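Local coordinates for putative uncharacterized protein (Streptococcus pneumoniae, PDB 3NZ3) that probably binds mucin at the bacterial cell surface through this Ig-like, all-beta domain of a wall-anchored adhesin, at residues E18-R24 with W65-D71. Residues are numbered along the deposited sequence; the frame is centred on the assembly and turned at random.
Sequences ETKTITR and WTTGNWD
Residues 18-24 are extended beta strand throughout. Residues 65-71 run the same way; residues 68-70 are strand. The axes of strands 18-24 and 68-70 come within 8.6 Å, near parallel, with a crossing angle of -20°. This is face-to-face packing of two sheet layers, as in an Ig-like domain, with a tryptophan bridging the gap near each end. The nearest CA atoms are Thr19 and Trp65 (8.7 Å), Ile22 and Gly68 (9.4 Å), and Arg24 and Trp70 (7.2 Å). Trp65 (m, chi2 95°) stands between Glu18 and Lys20. Lys20 (p, then all t) lays its CE over the six-membered ring in a CH-pi contact, 4.1 Å from the centroid, and NZ makes a cation-pi contact at 5.0 Å. NZ is also hydrogen-bonded to Ser96 O. Glu18 (t, t) brings CD within 3.8 Å of Trp65 CH2 and pairs its carboxylate with Arg49. One face of the Trp70 ring (m, chi2 -40°) takes Arg24 CB in a CH-pi contact, 3.5 Å from the six-membered ring centroid. A weak hydrogen bond joins Trp70 NE1 to Ile22 O (3.4 Å), and Ile22 CG2 touches Trp70 CZ2 at 3.6 Å. Arg24 (t, t, p) passes its guanidinium over Trp70 CB to Gln43 and Glu90 O, with NH2 3.0 Å from Asp71 O. Strand 14-30 lies between 39-53 and 101-107; strand 68-74 pairs with 88-94 in the facing sheet.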
loop_
_atom_site.group_PDB
_atom_site.type_symbol
_atom_site.label_atom_id
_atom_site.label_comp_id
_atom_site.label_asym_id
_atom_site.label_seq_id
_atom_site.Cartn_x
_atom_site.Cartn_y
_atom_site.Cartn_z
ATOM N N GLU A 18 -6.683 -4.674 -18.541
ATOM C CA GLU A 18 -7.262 -3.944 -17.421
ATOM C C GLU A 18 -6.209 -3.813 -16.328
ATOM O O GLU A 18 -5.487 -4.769 -16.036
ATOM C CB GLU A 18 -8.504 -4.656 -16.872
ATOM C CG GLU A 18 -9.260 -3.851 -15.808
ATOM C CD GLU A 18 -10.473 -4.581 -15.228
ATOM O OE1 GLU A 18 -10.803 -5.694 -15.707
ATOM O OE2 GLU A 18 -11.090 -4.028 -14.288
ATOM N N THR A 19 -6.115 -2.626 -15.737
ATOM C CA THR A 19 -5.216 -2.412 -14.600
ATOM C C THR A 19 -5.940 -1.725 -13.463
ATOM O O THR A 19 -6.878 -0.951 -13.682
ATOM C CB THR A 19 -3.981 -1.559 -14.966
ATOM O OG1 THR A 19 -4.410 -0.283 -15.453
ATOM C CG2 THR A 19 -3.121 -2.258 -16.022
ATOM N N LYS A 20 -5.502 -2.017 -12.244
ATOM C CA LYS A 20 -5.987 -1.310 -11.068
ATOM C C LYS A 20 -4.860 -1.152 -10.057
ATOM O O LYS A 20 -3.940 -1.966 -10.013
ATOM C CB LYS A 20 -7.194 -2.021 -10.449
ATOM C CG LYS A 20 -6.928 -3.380 -9.860
ATOM C CD LYS A 20 -8.214 -3.882 -9.200
ATOM C CE LYS A 20 -8.028 -5.229 -8.560
ATOM N NZ LYS A 20 -9.291 -5.647 -7.870
ATOM N N THR A 21 -4.939 -0.093 -9.260
ATOM C CA THR A 21 -3.897 0.230 -8.290
ATOM C C THR A 21 -4.443 0.053 -6.876
ATOM O O THR A 21 -5.544 0.516 -6.553
ATOM C CB THR A 21 -3.340 1.653 -8.505
ATOM O OG1 THR A 21 -2.894 1.784 -9.860
ATOM C CG2 THR A 21 -2.165 1.944 -7.560
ATOM N N ILE A 22 -3.668 -0.653 -6.059
ATOM C CA ILE A 22 -3.970 -0.870 -4.649
ATOM C C ILE A 22 -2.811 -0.281 -3.852
ATOM O O ILE A 22 -1.647 -0.589 -4.124
ATOM C CB ILE A 22 -4.156 -2.376 -4.331
ATOM C CG1 ILE A 22 -5.189 -2.991 -5.290
ATOM C CG2 ILE A 22 -4.607 -2.570 -2.883
ATOM C CD1 ILE A 22 -5.146 -4.493 -5.373
ATOM N N THR A 23 -3.134 0.573 -2.883
ATOM C CA THR A 23 -2.121 1.405 -2.235
ATOM C C THR A 23 -2.120 1.271 -0.707
ATOM O O THR A 23 -3.179 1.237 -0.067
ATOM C CB THR A 23 -2.305 2.895 -2.630
ATOM O OG1 THR A 23 -2.390 3.013 -4.056
ATOM C CG2 THR A 23 -1.136 3.751 -2.137
ATOM N N ARG A 24 -0.920 1.180 -0.137
ATOM C CA ARG A 24 -0.747 1.304 1.300
ATOM C C ARG A 24 -0.071 2.627 1.636
ATOM O O ARG A 24 0.976 2.974 1.072
ATOM C CB ARG A 24 0.060 0.141 1.880
ATOM C CG ARG A 24 0.261 0.249 3.401
ATOM C CD ARG A 24 0.807 -1.044 3.999
ATOM N NE ARG A 24 2.222 -1.246 3.690
ATOM C CZ ARG A 24 2.935 -2.297 4.085
ATOM N NH1 ARG A 24 2.374 -3.257 4.818
ATOM N NH2 ARG A 24 4.217 -2.386 3.752
ATOM N N TRP A 65 -5.215 -12.000 -12.698
ATOM C CA TRP A 65 -4.501 -10.777 -12.329
ATOM C C TRP A 65 -3.068 -11.092 -11.899
ATOM O O TRP A 65 -2.792 -12.166 -11.354
ATOM C CB TRP A 65 -5.184 -10.089 -11.149
ATOM C CG TRP A 65 -6.502 -9.450 -11.417
ATOM C CD1 TRP A 65 -7.747 -10.007 -11.219
ATOM C CD2 TRP A 65 -6.728 -8.107 -11.859
ATOM N NE1 TRP A 65 -8.722 -9.092 -11.538
ATOM C CE2 TRP A 65 -8.126 -7.920 -11.931
ATOM C CE3 TRP A 65 -5.880 -7.042 -12.217
ATOM C CZ2 TRP A 65 -8.702 -6.709 -12.355
ATOM C CZ3 TRP A 65 -6.449 -5.843 -12.631
ATOM C CH2 TRP A 65 -7.851 -5.690 -12.703
ATOM N N THR A 66 -2.165 -10.137 -12.114
ATOM C CA THR A 66 -0.816 -10.227 -11.567
ATOM C C THR A 66 -0.873 -10.034 -10.051
ATOM O O THR A 66 -1.935 -9.748 -9.491
ATOM C CB THR A 66 0.131 -9.173 -12.190
ATOM O OG1 THR A 66 -0.476 -7.875 -12.111
ATOM C CG2 THR A 66 0.433 -9.516 -13.646
ATOM N N THR A 67 0.265 -10.216 -9.392
ATOM C CA THR A 67 0.375 -9.967 -7.960
ATOM C C THR A 67 1.528 -9.019 -7.674
ATOM O O THR A 67 2.442 -8.856 -8.492
ATOM C CB THR A 67 0.622 -11.255 -7.164
ATOM O OG1 THR A 67 1.732 -11.951 -7.736
ATOM C CG2 THR A 67 -0.614 -12.149 -7.162
ATOM N N GLY A 68 1.485 -8.409 -6.495
ATOM C CA GLY A 68 2.523 -7.478 -6.087
ATOM C C GLY A 68 2.871 -7.616 -4.622
ATOM O O GLY A 68 2.516 -8.602 -3.958
ATOM N N ASN A 69 3.563 -6.602 -4.119
ATOM C CA ASN A 69 4.082 -6.616 -2.764
ATOM C C ASN A 69 4.307 -5.182 -2.306
ATOM O O ASN A 69 4.922 -4.384 -3.034
ATOM C CB ASN A 69 5.403 -7.390 -2.747
ATOM C CG ASN A 69 5.878 -7.720 -1.349
ATOM O OD1 ASN A 69 6.810 -7.094 -0.839
ATOM N ND2 ASN A 69 5.258 -8.723 -0.729
ATOM N N TRP A 70 3.787 -4.850 -1.124
ATOM C CA TRP A 70 4.173 -3.618 -0.442
ATOM C C TRP A 70 5.426 -3.930 0.367
ATOM O O TRP A 70 5.414 -4.837 1.195
ATOM C CB TRP A 70 3.068 -3.117 0.492
ATOM C CG TRP A 70 1.818 -2.662 -0.207
ATOM C CD1 TRP A 70 1.744 -1.956 -1.368
ATOM C CD2 TRP A 70 0.464 -2.851 0.234
ATOM N NE1 TRP A 70 0.434 -1.705 -1.692
ATOM C CE2 TRP A 70 -0.374 -2.243 -0.727
ATOM C CE3 TRP A 70 -0.123 -3.477 1.345
ATOM C CZ2 TRP A 70 -1.768 -2.245 -0.617
ATOM C CZ3 TRP A 70 -1.513 -3.481 1.454
ATOM C CH2 TRP A 70 -2.318 -2.869 0.476
ATOM N N ASP A 71 6.500 -3.190 0.110
ATOM C CA ASP A 71 7.778 -3.451 0.759
ATOM C C ASP A 71 7.747 -3.100 2.244
ATOM O O ASP A 71 6.968 -2.243 2.684
ATOM C CB ASP A 71 8.903 -2.663 0.085
ATOM C CG ASP A 71 9.227 -3.165 -1.305
ATOM O OD1 ASP A 71 8.931 -4.338 -1.616
ATOM O OD2 ASP A 71 9.778 -2.367 -2.091
#